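Local coordinates for putative O-Methyltransferase (Corynebacterium glutamicum, PDB 3DR5), which is of unknown function but probably transfers a methyl group from S-adenosyl-L-methionine to an oxygen of its substrate, at residues Glu90-His93 against Gln94-Lys98. Sequence-based numbering, arbitrary orientation.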
loop_
_atom_site.group_PDB
_atom_site.type_symbol
_atom_site.label_atom_id
_atom_site.label_comp_id
_atom_site.label_asym_id
_atom_site.label_seq_id
_atom_site.Cartn_x
_atom_site.Cartn_y
_atom_site.Cartn_z
ATOM N N GLU A 90 20.878 -13.481 14.781
ATOM C CA GLU A 90 20.916 -14.928 14.882
ATOM C C GLU A 90 21.482 -15.564 13.622
ATOM O O GLU A 90 21.013 -15.292 12.521
ATOM C CB GLU A 90 19.498 -15.423 15.194
ATOM C CG GLU A 90 19.287 -15.891 16.641
ATOM C CD GLU A 90 20.058 -15.090 17.683
ATOM O OE1 GLU A 90 19.517 -14.098 18.214
ATOM O OE2 GLU A 90 21.219 -15.455 17.962
ATOM N N SER A 91 22.490 -16.417 13.787
ATOM C CA SER A 91 23.138 -17.036 12.639
ATOM C C SER A 91 22.333 -18.072 11.879
ATOM O O SER A 91 22.506 -18.213 10.666
ATOM C CB SER A 91 24.506 -17.604 13.042
ATOM O OG SER A 91 24.398 -18.467 14.148
ATOM N N GLU A 92 21.452 -18.790 12.572
ATOM C CA GLU A 92 20.624 -19.766 11.882
ATOM C C GLU A 92 19.586 -18.993 11.051
ATOM O O GLU A 92 19.080 -19.516 10.054
ATOM C CB GLU A 92 19.935 -20.729 12.872
ATOM C CG GLU A 92 18.945 -20.124 13.839
ATOM C CD GLU A 92 18.407 -21.177 14.810
ATOM O OE1 GLU A 92 17.708 -20.811 15.777
ATOM O OE2 GLU A 92 18.676 -22.378 14.594
ATOM N N HIS A 93 19.265 -17.759 11.451
ATOM C CA HIS A 93 18.324 -16.946 10.682
ATOM C C HIS A 93 19.031 -16.528 9.391
ATOM O O HIS A 93 18.394 -16.411 8.344
ATOM C CB HIS A 93 17.868 -15.727 11.499
ATOM C CG HIS A 93 16.936 -16.085 12.614
ATOM N ND1 HIS A 93 16.588 -15.205 13.613
ATOM C CD2 HIS A 93 16.290 -17.241 12.889
ATOM C CE1 HIS A 93 15.771 -15.805 14.459
ATOM N NE2 HIS A 93 15.575 -17.042 14.043
ATOM N N GLN A 94 20.347 -16.311 9.457
ATOM C CA GLN A 94 21.116 -15.941 8.264
ATOM C C GLN A 94 21.156 -17.147 7.321
ATOM O O GLN A 94 21.032 -17.000 6.096
ATOM C CB GLN A 94 22.544 -15.524 8.636
ATOM C CG GLN A 94 23.495 -15.489 7.444
ATOM C CD GLN A 94 24.759 -14.708 7.728
ATOM O OE1 GLN A 94 25.511 -15.027 8.654
ATOM N NE2 GLN A 94 25.000 -13.671 6.931
ATOM N N ARG A 95 21.337 -18.340 7.894
ATOM C CA ARG A 95 21.362 -19.568 7.101
ATOM C C ARG A 95 19.969 -19.805 6.531
ATOM O O ARG A 95 19.821 -20.178 5.370
ATOM C CB ARG A 95 21.766 -20.773 7.957
ATOM C CG ARG A 95 23.244 -21.106 7.910
ATOM C CD ARG A 95 23.488 -22.577 8.228
ATOM N NE ARG A 95 23.894 -23.345 7.050
ATOM C CZ ARG A 95 23.784 -24.668 6.940
ATOM N NH1 ARG A 95 23.276 -25.383 7.937
ATOM N NH2 ARG A 95 24.181 -25.282 5.831
ATOM N N GLN A 96 18.951 -19.581 7.358
ATOM C CA GLN A 96 17.559 -19.771 6.949
ATOM C C GLN A 96 17.183 -18.888 5.758
ATOM O O GLN A 96 16.522 -19.346 4.824
ATOM C CB GLN A 96 16.615 -19.498 8.143
ATOM C CG GLN A 96 16.523 -20.659 9.148
ATOM C CD GLN A 96 15.975 -20.252 10.519
ATOM O OE1 GLN A 96 15.208 -19.297 10.639
ATOM N NE2 GLN A 96 16.371 -20.990 11.562
ATOM N N ALA A 97 17.615 -17.631 5.794
ATOM C CA ALA A 97 17.314 -16.674 4.731
ATOM C C ALA A 97 18.075 -16.932 3.432
ATOM O O ALA A 97 17.470 -17.051 2.371
ATOM C CB ALA A 97 17.584 -15.248 5.221
ATOM N N LYS A 98 19.401 -17.009 3.516
ATOM C CA LYS A 98 20.232 -17.253 2.340
ATOM C C LYS A 98 19.824 -18.539 1.614
ATOM O O LYS A 98 19.917 -18.628 0.385
ATOM C CB LYS A 98 21.708 -17.319 2.741
ATOM C CG LYS A 98 22.313 -15.963 3.116
ATOM C CD LYS A 98 23.691 -16.149 3.751
ATOM C CE LYS A 98 24.766 -15.303 3.087
ATOM N NZ LYS A 98 25.064 -14.054 3.837
#
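Four successive i to i+4 backbone hydrogen bonds join E90-H93 to Q94-K98 as the first turns of helix 91-103. The opening one, from Q94 N to E90 O, is the longest at 3.3 Å and also the least straight, with an N-H...O angle of 141°. E90 stands at the N-cap position, where the helix is only beginning to close. The three that follow are shorter, down to 2.7 Å from Q96 N to E92 O.

Side-chain packing centres on Q96, which runs back along the helix toward its start. With CG placed anti to its own carbonyl carbon (chi1 -79°) and the chain extended beyond, Q96 passes over E92 O and brings its amide between the side chains of E92 and H93. Its OE1 comes within 3.2 Å of H93 CD2, approaching the imidazole obliquely, while Q96 CD lies at the ring edge, in plane; ring and amide planes are turned 60° apart. On the E92 side the contact is made through the aliphatic part, E92 CG lying 3.5 Å from Q96 NE2. The two side chains run alongside each other in the same direction, with carboxylate and amide planes moderately inclined.

The polar grip on the imidazole comes from beyond the helix: H93 ND1 is hydrogen-bonded to D88 OD2, which also accepts a bond from E90 N. D88, directly after strand 83-87, thus ties the start of the loop to the first helical turn. F32 and L34 pack against Q96, and L34 also meets H93, whereas Q94, A97 and K98 touch F113 on strand 111-114. These turns thus begin the connecting helix of a beta-alpha-beta unit, strand 83-87, helix 91-103 and strand 111-114, in the Rossmann-like fold of class I methyltransferases.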